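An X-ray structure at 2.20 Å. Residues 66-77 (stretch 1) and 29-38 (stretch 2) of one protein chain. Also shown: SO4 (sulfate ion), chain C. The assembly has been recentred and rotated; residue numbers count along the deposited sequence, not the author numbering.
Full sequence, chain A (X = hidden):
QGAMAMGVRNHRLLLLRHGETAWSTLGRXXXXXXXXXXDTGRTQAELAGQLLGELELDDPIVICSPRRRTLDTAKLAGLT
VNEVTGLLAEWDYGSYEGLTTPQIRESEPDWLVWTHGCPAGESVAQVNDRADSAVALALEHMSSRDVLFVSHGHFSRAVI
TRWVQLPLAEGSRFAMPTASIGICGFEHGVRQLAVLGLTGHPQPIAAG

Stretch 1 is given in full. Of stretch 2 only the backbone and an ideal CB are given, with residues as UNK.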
# COMPACT_ATOMS: atom_id res chain seq x y z
N PRO A 66 -8.06 1.04 23.14
CA PRO A 66 -7.92 1.09 24.60
C PRO A 66 -6.63 0.54 25.21
O PRO A 66 -6.31 0.85 26.35
CB PRO A 66 -9.15 0.32 25.09
CG PRO A 66 -10.13 0.48 23.96
CD PRO A 66 -9.26 0.28 22.76
N ARG A 67 -5.91 -0.31 24.48
CA ARG A 67 -4.68 -0.90 24.99
C ARG A 67 -3.70 0.20 25.38
O ARG A 67 -3.70 1.27 24.77
CB ARG A 67 -4.04 -1.82 23.95
CG ARG A 67 -4.91 -3.01 23.52
CD ARG A 67 -5.15 -4.00 24.66
NE ARG A 67 -6.18 -3.55 25.59
CZ ARG A 67 -7.48 -3.48 25.30
NH1 ARG A 67 -7.93 -3.85 24.10
NH2 ARG A 67 -8.34 -3.04 26.21
N ARG A 68 -2.88 -0.08 26.38
CA ARG A 68 -1.91 0.91 26.83
C ARG A 68 -0.82 1.17 25.77
O ARG A 68 -0.36 2.31 25.63
CB ARG A 68 -1.25 0.46 28.14
CG ARG A 68 -0.42 1.58 28.77
CD ARG A 68 -1.30 2.82 29.05
NE ARG A 68 -0.64 4.08 28.71
CZ ARG A 68 -1.21 5.28 28.82
NH1 ARG A 68 -2.45 5.39 29.28
NH2 ARG A 68 -0.52 6.37 28.48
N ARG A 69 -0.42 0.14 25.04
CA ARG A 69 0.61 0.33 24.02
C ARG A 69 0.16 1.30 22.92
O ARG A 69 0.99 1.97 22.30
CB ARG A 69 1.03 -1.02 23.41
CG ARG A 69 -0.10 -1.87 22.81
CD ARG A 69 0.46 -3.22 22.37
NE ARG A 69 -0.56 -4.16 21.89
CZ ARG A 69 -1.38 -4.86 22.67
NH1 ARG A 69 -1.33 -4.70 23.99
NH2 ARG A 69 -2.23 -5.74 22.14
N THR A 70 -1.15 1.36 22.65
CA THR A 70 -1.66 2.28 21.63
C THR A 70 -1.89 3.67 22.24
O THR A 70 -1.62 4.68 21.59
CB THR A 70 -3.00 1.77 20.99
OG1 THR A 70 -3.85 1.21 21.99
CG2 THR A 70 -2.71 0.73 19.90
N LEU A 71 -2.36 3.72 23.48
CA LEU A 71 -2.57 5.01 24.13
C LEU A 71 -1.21 5.67 24.27
O LEU A 71 -1.04 6.87 24.01
CB LEU A 71 -3.21 4.82 25.51
CG LEU A 71 -4.70 4.43 25.51
CD1 LEU A 71 -5.13 4.07 26.91
CD2 LEU A 71 -5.53 5.60 24.97
N ASP A 72 -0.23 4.88 24.68
CA ASP A 72 1.14 5.35 24.87
C ASP A 72 1.68 5.92 23.57
O ASP A 72 2.28 7.00 23.55
CB ASP A 72 2.04 4.20 25.32
CG ASP A 72 2.78 4.51 26.59
OD1 ASP A 72 3.37 5.61 26.68
OD2 ASP A 72 2.79 3.65 27.50
N THR A 73 1.48 5.18 22.48
CA THR A 73 1.96 5.62 21.17
C THR A 73 1.38 6.99 20.80
O THR A 73 2.12 7.88 20.36
CB THR A 73 1.60 4.59 20.08
OG1 THR A 73 2.22 3.34 20.37
CG2 THR A 73 2.07 5.07 18.71
N ALA A 74 0.07 7.15 20.98
CA ALA A 74 -0.59 8.42 20.65
C ALA A 74 0.04 9.58 21.41
O ALA A 74 0.32 10.63 20.84
CB ALA A 74 -2.08 8.33 20.96
N LYS A 75 0.24 9.39 22.71
CA LYS A 75 0.84 10.42 23.56
C LYS A 75 2.26 10.75 23.08
O LYS A 75 2.62 11.92 22.91
CB LYS A 75 0.89 9.93 25.02
CG LYS A 75 1.44 10.95 26.00
CD LYS A 75 1.42 10.39 27.41
CE LYS A 75 1.89 11.41 28.42
NZ LYS A 75 1.80 10.87 29.82
N LEU A 76 3.07 9.70 22.87
CA LEU A 76 4.44 9.87 22.42
C LEU A 76 4.50 10.49 21.03
O LEU A 76 5.44 11.19 20.70
CB LEU A 76 5.15 8.52 22.41
CG LEU A 76 5.33 7.94 23.81
CD1 LEU A 76 5.86 6.52 23.74
CD2 LEU A 76 6.27 8.82 24.59
N ALA A 77 3.48 10.23 20.22
CA ALA A 77 3.43 10.78 18.87
C ALA A 77 3.01 12.24 18.94
O ALA A 77 2.96 12.93 17.92
CB ALA A 77 2.45 9.99 18.03
N UNK A 29 1.20 -13.24 18.89
CA UNK A 29 -0.08 -12.56 18.68
C UNK A 29 -0.56 -11.97 20.01
O UNK A 29 -0.76 -12.70 20.97
CB UNK A 29 -1.12 -13.52 18.10
N UNK A 30 -0.73 -10.65 20.03
CA UNK A 30 -1.18 -9.93 21.23
C UNK A 30 -2.54 -9.28 20.99
O UNK A 30 -2.69 -8.43 20.12
CB UNK A 30 -0.16 -8.87 21.64
N UNK A 31 -3.53 -9.70 21.78
CA UNK A 31 -4.87 -9.17 21.66
C UNK A 31 -5.19 -8.33 22.88
O UNK A 31 -4.76 -7.18 22.98
CB UNK A 31 -5.89 -10.30 21.49
N UNK A 32 -5.93 -8.90 23.83
CA UNK A 32 -6.27 -8.18 25.03
C UNK A 32 -5.11 -8.01 26.02
O UNK A 32 -5.17 -7.14 26.88
CB UNK A 32 -7.43 -8.90 25.72
N UNK A 33 -4.08 -8.84 25.89
CA UNK A 33 -2.93 -8.75 26.80
C UNK A 33 -2.29 -7.36 26.78
O UNK A 33 -1.99 -6.81 25.73
CB UNK A 33 -1.88 -9.80 26.43
N UNK A 34 -2.07 -6.80 27.97
CA UNK A 34 -1.47 -5.47 28.10
C UNK A 34 0.06 -5.51 28.15
O UNK A 34 0.66 -5.54 29.22
CB UNK A 34 -2.00 -4.78 29.36
N UNK A 35 0.67 -5.50 26.97
CA UNK A 35 2.12 -5.52 26.85
C UNK A 35 2.59 -4.07 26.68
O UNK A 35 1.91 -3.26 26.07
CB UNK A 35 2.57 -6.40 25.68
N UNK A 36 3.75 -3.75 27.24
CA UNK A 36 4.28 -2.40 27.15
C UNK A 36 5.15 -2.20 25.90
O UNK A 36 5.64 -3.16 25.32
CB UNK A 36 5.09 -2.08 28.41
N UNK A 37 5.31 -0.94 25.50
CA UNK A 37 6.15 -0.59 24.37
C UNK A 37 7.58 -0.75 24.86
O UNK A 37 7.86 -0.53 26.04
CB UNK A 37 5.87 0.82 23.85
N UNK A 38 8.49 -1.16 23.99
CA UNK A 38 9.89 -1.26 24.40
C UNK A 38 10.45 0.14 24.23
O UNK A 38 9.75 1.03 23.74
CB UNK A 38 10.67 -2.30 23.59
S SO4 C . 1.73 -6.70 18.92
O1 SO4 C . 2.62 -6.11 17.87
O2 SO4 C . 2.40 -6.40 20.29
O3 SO4 C . 0.50 -6.00 18.93
O4 SO4 C . 1.86 -8.12 18.74

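Stretch 1 enters its helix at Arg-68, with Arg-67 at the N-cap position; it offers two guanidinium groups, a free backbone N at the helix start and, further along, an apolar patch. These features are the evidence against which each position of stretch 2 is judged.

At position 29 nothing of stretch 1 lies within 5.5 Å of the ideal CB, so the visible atoms set no preference. The residue is His-29, whose ND1 is hydrogen-bonded elsewhere in the structure.

Position 30 points its CB toward stretch 1, 3.8 Å from Arg-69 NH2, and a sulfate lies nearby. A short side chain suits, and a hydroxyl could also reach the anion: serine, threonine or a small apolar residue. It is Thr-30 (chi1 m). Its CG2 packs over one face of the Arg-69 guanidinium, 3.2 Å from NH2, while OG1 donates to sulfate O4 at 3.2 Å.

Position 31 (phi/psi -111/-100) directs its CB away, and its carbonyl does the work: Arg-69 NH2 donates to the O at 3.0 Å. Such backbone angles are easiest for glycine, and the residue is Gly-31.

At position 32 the CB would also point away, 5.3 Å from Arg-67 NH1, with room for it. Ordinary angles (-74/-19) admit many residues; Gly-32 is one choice among them.

Position 33 again turns its CB away, so stretch 1 reads the backbone: Arg-69 NH1 donates to this O at 2.8 Å. Small or polar residues would do. In Thr-33, OG1 is hydrogen-bonded elsewhere in the structure.

Position 34 has a sideways CB, 5.4 Å from both Arg-69 NH1 and Arg-68 CB. Arg-67 NE and the N of Arg-68 both call for an acceptor, and a longer chain can reach toward both donors; glutamate would add charge complementarity, and glutamine could also accept. Glu-34 (chi1 m, chi2 m) brings its carboxylate across both: OE2 accepts from Arg-67 NE at 2.8 Å in a salt bridge, and OE1 from Arg-68 N at 3.0 Å, with a nearly linear angle of 177°. A water links OE1 to Arg-69 N and NH1.

Position 35, extended at -96/145, sets its CB sideways, 4.6 Å from Arg-69 NH1. A medium apolar or polar chain fits. Val-35 (chi1 t) comes nearest with its CB, 4.5 Å from Arg-69 NH1, while its O lies 3.6 Å from Arg-69 CB.

Position 36 points away from stretch 1, favouring polar chains, with Arg-68 within reach of a long one. Glu-36 curls back until OE1 is 4.0 Å from Arg-68 CG. Its OE2 lies 4.2 Å from Asp-72 OD2, a like-charge approach in which a water donates to Asp-72 OD2 at 2.9 Å and only weakly to Glu-36 OE2.

Position 37 has its CB sideways, 5.2 Å from Arg-69 CB and 5.3 Å from Asp-72 CB, with Leu-76 beyond: leucine, isoleucine or methionine would suit. Leu-37 (m, t) places CD1 3.8 Å from Asp-72 CB and 3.9 Å from Leu-76 CD1; CD2 is 3.9 Å from Arg-69 CB.

Position 38 is out of reach; as an N-cap it suits serine, threonine, aspartate or asparagine. Thr-38 caps a backbone N just beyond the stretch.

Stretch 2 29-38: HTGGTEVELT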
# COMPACT_ATOMS: atom_id res chain seq x y z
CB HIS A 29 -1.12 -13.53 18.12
CG HIS A 29 -0.89 -13.91 16.69
ND1 HIS A 29 0.15 -14.72 16.28
CD2 HIS A 29 -1.54 -13.54 15.56
CE1 HIS A 29 0.13 -14.84 14.97
NE2 HIS A 29 -0.89 -14.13 14.50
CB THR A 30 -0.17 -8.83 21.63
OG1 THR A 30 1.16 -9.36 21.63
CG2 THR A 30 -0.49 -8.28 23.02
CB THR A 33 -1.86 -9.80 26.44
OG1 THR A 33 -2.44 -11.11 26.46
CG2 THR A 33 -0.71 -9.77 27.43
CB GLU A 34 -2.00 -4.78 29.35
CG GLU A 34 -3.49 -4.49 29.30
CD GLU A 34 -3.85 -3.38 28.30
OE1 GLU A 34 -2.93 -2.81 27.67
OE2 GLU A 34 -5.06 -3.10 28.14
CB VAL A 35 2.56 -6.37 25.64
CG1 VAL A 35 4.07 -6.33 25.48
CG2 VAL A 35 2.10 -7.80 25.82
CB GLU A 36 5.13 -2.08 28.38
CG GLU A 36 4.37 -2.10 29.70
CD GLU A 36 3.38 -0.95 29.80
OE1 GLU A 36 2.17 -1.22 29.98
OE2 GLU A 36 3.82 0.22 29.69
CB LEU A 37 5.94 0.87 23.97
CG LEU A 37 4.63 1.36 23.36
CD1 LEU A 37 4.75 2.85 23.08
CD2 LEU A 37 4.31 0.60 22.07
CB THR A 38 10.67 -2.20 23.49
OG1 THR A 38 10.55 -1.76 22.13
CG2 THR A 38 10.12 -3.62 23.60
O HOH W 1 -6.71 -5.20 21.51
O HOH W 2 -0.75 -2.74 25.71
O HOH W 3 3.24 0.90 26.79
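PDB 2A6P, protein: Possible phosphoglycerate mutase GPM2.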